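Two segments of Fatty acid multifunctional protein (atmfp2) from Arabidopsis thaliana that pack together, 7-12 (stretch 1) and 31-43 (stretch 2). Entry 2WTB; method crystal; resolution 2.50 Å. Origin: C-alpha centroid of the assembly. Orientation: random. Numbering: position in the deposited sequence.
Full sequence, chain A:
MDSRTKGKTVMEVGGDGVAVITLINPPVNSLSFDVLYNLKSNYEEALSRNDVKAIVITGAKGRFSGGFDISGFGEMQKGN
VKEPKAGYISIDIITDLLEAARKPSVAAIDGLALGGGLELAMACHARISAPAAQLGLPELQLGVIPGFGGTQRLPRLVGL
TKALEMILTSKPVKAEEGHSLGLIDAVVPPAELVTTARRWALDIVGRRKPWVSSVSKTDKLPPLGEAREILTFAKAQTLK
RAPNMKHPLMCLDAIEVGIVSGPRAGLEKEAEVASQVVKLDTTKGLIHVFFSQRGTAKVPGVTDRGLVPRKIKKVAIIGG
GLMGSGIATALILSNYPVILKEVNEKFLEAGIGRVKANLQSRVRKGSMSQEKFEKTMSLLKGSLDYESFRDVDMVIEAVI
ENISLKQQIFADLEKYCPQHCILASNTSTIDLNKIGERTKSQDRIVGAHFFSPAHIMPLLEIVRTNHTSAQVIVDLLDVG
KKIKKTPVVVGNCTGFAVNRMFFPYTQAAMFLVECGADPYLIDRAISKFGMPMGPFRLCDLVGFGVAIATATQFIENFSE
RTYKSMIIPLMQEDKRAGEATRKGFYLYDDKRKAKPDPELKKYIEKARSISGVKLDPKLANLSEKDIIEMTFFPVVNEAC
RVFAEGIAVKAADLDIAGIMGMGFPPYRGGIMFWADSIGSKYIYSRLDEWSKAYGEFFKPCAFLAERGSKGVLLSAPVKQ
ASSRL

Stretch 1 7-12: GKTVME
Stretch 2 (31-43) LSFDVLYNLKSNY

A β-strand laid almost along the N-terminal part of an α-helix makes a small, mixed contact, packed by van der Waals touches and crossed by one side-chain hydrogen bond. The example illustrates how strand alternation selects the residues that meet a helix. Residues 8-12 are extended, with phi between -114° and -148°; psi is -173° at Lys-8 and 130° to 146° thereafter. Residues 33-43 are helical, each backbone N from Leu-36 to Tyr-43 donating to the O four residues earlier. The N-to-C directions of the two elements differ by 25°, their axes approach to 6.8 Å, and 445 Å² is buried in total. The register is set by two CA pairs: Lys-8 CA lies 4.7 Å from Val-35 CA. Farther along, Met-11 CA lies 6.7 Å from Asn-42 CA.

Ser-32 sits just before the helix, at the N-cap position. Its p rotamer (chi1 67°) lets Ser-32 OG accept from Val-35 N at 3.2 Å, with a nearly straight N-H...O angle of 178°, satisfying an amide that has no helical carbonyl before it. Gly-7 passes close by: Gly-7 O is 3.5 Å from Asp-34 CB and Gly-7 C is 3.9 Å from Val-35 CG2. An ideal CB on Gly-7 would stand 3.4 Å from Val-35 CG2, a tight fit, so the bare backbone suits this close approach.

Along the strand, Thr-9 and Met-11 point toward the helix while Lys-8 and Val-10 point away. Lys-8 extends its p, t, t, t chain outward, yet Lys-8 CA is 3.4 Å from Asn-38 ND2. Thr-9, in the p rotamer (chi1 68°), covers both kinds of chemistry: Thr-9 CG2 rests 3.6 Å from Val-35 CG1 (Val-35 being t), a methyl-methyl contact, while Thr-9 OG1 lies 3.2 Å from Asn-38 CB and accepts a hydrogen bond from Asn-42 ND2 at 2.7 Å. The N-H...O angle of 136° shows that this short bond is well bent. Asn-38 and Asn-42, one helical turn apart, both take m rotamers (chi1 -71° and -76°; chi2 0° and -26°) and point toward the strand. Val-35 also lies near this line, its CA-to-CB bond directed sideways.

Met-11 completes the contact with t, t, m torsions (167°, -174°, -88°). The chain is extended as far as SD, and the m torsion at chi3 then turns Met-11 CE to lie 3.6 Å from Asn-42 CB and 3.4 Å from Asn-42 O, so Asn-42 receives Met-11 by van der Waals packing while its side-chain ND2 serves Thr-9 OG1.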

# COMPACT_ATOMS: atom_id res chain seq x y z
N GLY A 7 16.56 -12.35 -17.63
CA GLY A 7 15.94 -12.26 -18.94
C GLY A 7 16.95 -12.06 -20.05
O GLY A 7 18.15 -12.22 -19.85
N LYS A 8 16.46 -11.70 -21.24
CA LYS A 8 17.33 -11.52 -22.39
C LYS A 8 16.81 -10.44 -23.34
O LYS A 8 15.85 -9.73 -23.02
CB LYS A 8 17.47 -12.84 -23.16
CG LYS A 8 16.16 -13.34 -23.76
CD LYS A 8 16.35 -14.66 -24.50
CE LYS A 8 15.01 -15.23 -24.96
NZ LYS A 8 15.18 -16.46 -25.79
N THR A 9 17.46 -10.32 -24.49
CA THR A 9 16.99 -9.45 -25.56
C THR A 9 17.28 -10.11 -26.90
O THR A 9 18.28 -10.81 -27.05
CB THR A 9 17.69 -8.08 -25.55
OG1 THR A 9 19.07 -8.24 -25.88
CG2 THR A 9 17.56 -7.42 -24.18
N VAL A 10 16.40 -9.89 -27.87
CA VAL A 10 16.60 -10.41 -29.21
C VAL A 10 16.65 -9.27 -30.22
O VAL A 10 15.77 -8.40 -30.22
CB VAL A 10 15.49 -11.40 -29.61
CG1 VAL A 10 15.57 -11.71 -31.10
CG2 VAL A 10 15.59 -12.68 -28.79
N MET A 11 17.67 -9.26 -31.06
CA MET A 11 17.81 -8.22 -32.08
C MET A 11 17.68 -8.80 -33.49
O MET A 11 18.29 -9.82 -33.80
CB MET A 11 19.15 -7.48 -31.94
CG MET A 11 19.50 -6.60 -33.12
SD MET A 11 21.15 -5.88 -33.00
CE MET A 11 20.80 -4.37 -32.10
N GLU A 12 16.88 -8.14 -34.32
CA GLU A 12 16.69 -8.57 -35.70
C GLU A 12 16.80 -7.38 -36.65
O GLU A 12 16.17 -6.34 -36.43
CB GLU A 12 15.34 -9.26 -35.87
CG GLU A 12 15.19 -10.50 -35.00
CD GLU A 12 13.84 -11.18 -35.18
OE1 GLU A 12 12.98 -10.62 -35.88
OE2 GLU A 12 13.65 -12.28 -34.61
N LEU A 31 14.22 -4.35 -16.34
CA LEU A 31 15.59 -4.21 -16.80
C LEU A 31 16.59 -4.83 -15.83
O LEU A 31 17.20 -4.13 -15.02
CB LEU A 31 15.95 -2.74 -17.03
CG LEU A 31 15.15 -1.99 -18.09
CD1 LEU A 31 15.62 -0.55 -18.16
CD2 LEU A 31 15.28 -2.66 -19.45
N SER A 32 16.76 -6.15 -15.92
CA SER A 32 17.80 -6.82 -15.15
C SER A 32 19.15 -6.48 -15.76
O SER A 32 19.23 -5.96 -16.88
CB SER A 32 17.59 -8.33 -15.18
OG SER A 32 17.78 -8.83 -16.49
N PHE A 33 20.23 -6.77 -15.03
CA PHE A 33 21.57 -6.57 -15.57
C PHE A 33 21.74 -7.41 -16.82
O PHE A 33 22.34 -6.97 -17.80
CB PHE A 33 22.63 -6.93 -14.53
CG PHE A 33 22.73 -5.95 -13.40
CD1 PHE A 33 23.13 -4.64 -13.64
CD2 PHE A 33 22.43 -6.33 -12.10
CE1 PHE A 33 23.22 -3.73 -12.61
CE2 PHE A 33 22.53 -5.42 -11.06
CZ PHE A 33 22.92 -4.12 -11.32
N ASP A 34 21.20 -8.63 -16.78
CA ASP A 34 21.26 -9.54 -17.92
C ASP A 34 20.74 -8.85 -19.17
O ASP A 34 21.45 -8.75 -20.18
CB ASP A 34 20.44 -10.80 -17.64
CG ASP A 34 20.83 -11.49 -16.35
OD1 ASP A 34 20.68 -12.73 -16.27
OD2 ASP A 34 21.30 -10.80 -15.42
N VAL A 35 19.51 -8.37 -19.10
CA VAL A 35 18.90 -7.65 -20.20
C VAL A 35 19.81 -6.50 -20.64
O VAL A 35 20.07 -6.32 -21.84
CB VAL A 35 17.52 -7.09 -19.81
CG1 VAL A 35 17.00 -6.13 -20.88
CG2 VAL A 35 16.54 -8.23 -19.57
N LEU A 36 20.30 -5.74 -19.67
CA LEU A 36 21.12 -4.57 -19.96
C LEU A 36 22.42 -4.90 -20.68
O LEU A 36 22.84 -4.16 -21.58
CB LEU A 36 21.41 -3.79 -18.67
CG LEU A 36 20.24 -2.99 -18.11
CD1 LEU A 36 20.52 -2.54 -16.68
CD2 LEU A 36 19.93 -1.80 -19.00
N TYR A 37 23.06 -6.00 -20.30
CA TYR A 37 24.32 -6.39 -20.92
C TYR A 37 24.11 -6.99 -22.31
O TYR A 37 24.96 -6.88 -23.18
CB TYR A 37 25.11 -7.35 -20.02
CG TYR A 37 25.50 -6.74 -18.70
CD1 TYR A 37 25.99 -5.44 -18.63
CD2 TYR A 37 25.39 -7.45 -17.51
CE1 TYR A 37 26.34 -4.87 -17.42
CE2 TYR A 37 25.75 -6.89 -16.30
CZ TYR A 37 26.23 -5.60 -16.26
OH TYR A 37 26.58 -5.03 -15.06
N ASN A 38 22.96 -7.64 -22.50
CA ASN A 38 22.58 -8.11 -23.82
C ASN A 38 22.30 -6.91 -24.72
O ASN A 38 22.60 -6.93 -25.91
CB ASN A 38 21.35 -9.01 -23.74
CG ASN A 38 21.64 -10.36 -23.12
OD1 ASN A 38 22.78 -10.64 -22.74
ND2 ASN A 38 20.62 -11.20 -23.02
N LEU A 39 21.73 -5.87 -24.12
CA LEU A 39 21.43 -4.64 -24.84
C LEU A 39 22.73 -3.96 -25.26
O LEU A 39 22.88 -3.54 -26.41
CB LEU A 39 20.62 -3.71 -23.94
CG LEU A 39 20.05 -2.44 -24.58
CD1 LEU A 39 19.14 -2.80 -25.74
CD2 LEU A 39 19.30 -1.63 -23.55
N LYS A 40 23.67 -3.86 -24.32
CA LYS A 40 24.99 -3.31 -24.59
C LYS A 40 25.62 -4.00 -25.79
O LYS A 40 26.12 -3.34 -26.71
CB LYS A 40 25.88 -3.44 -23.36
CG LYS A 40 27.33 -3.00 -23.57
CD LYS A 40 28.12 -3.13 -22.28
CE LYS A 40 29.56 -2.65 -22.44
NZ LYS A 40 30.44 -3.69 -23.05
N SER A 41 25.60 -5.33 -25.78
CA SER A 41 26.16 -6.11 -26.89
C SER A 41 25.41 -5.81 -28.18
O SER A 41 26.02 -5.59 -29.22
CB SER A 41 26.09 -7.60 -26.57
OG SER A 41 26.90 -7.92 -25.45
N ASN A 42 24.08 -5.79 -28.09
CA ASN A 42 23.25 -5.44 -29.24
C ASN A 42 23.77 -4.18 -29.91
O ASN A 42 24.00 -4.16 -31.12
CB ASN A 42 21.80 -5.23 -28.80
CG ASN A 42 21.07 -6.53 -28.53
OD1 ASN A 42 21.42 -7.58 -29.07
ND2 ASN A 42 20.05 -6.46 -27.68
N TYR A 43 23.95 -3.13 -29.11
CA TYR A 43 24.35 -1.83 -29.64
C TYR A 43 25.75 -1.84 -30.23
O TYR A 43 25.99 -1.26 -31.29
CB TYR A 43 24.19 -0.74 -28.57
CG TYR A 43 22.84 -0.07 -28.61
CD1 TYR A 43 22.63 1.06 -29.40
CD2 TYR A 43 21.77 -0.57 -27.89
CE1 TYR A 43 21.39 1.67 -29.45
CE2 TYR A 43 20.52 0.03 -27.94
CZ TYR A 43 20.34 1.16 -28.72
OH TYR A 43 19.11 1.77 -28.78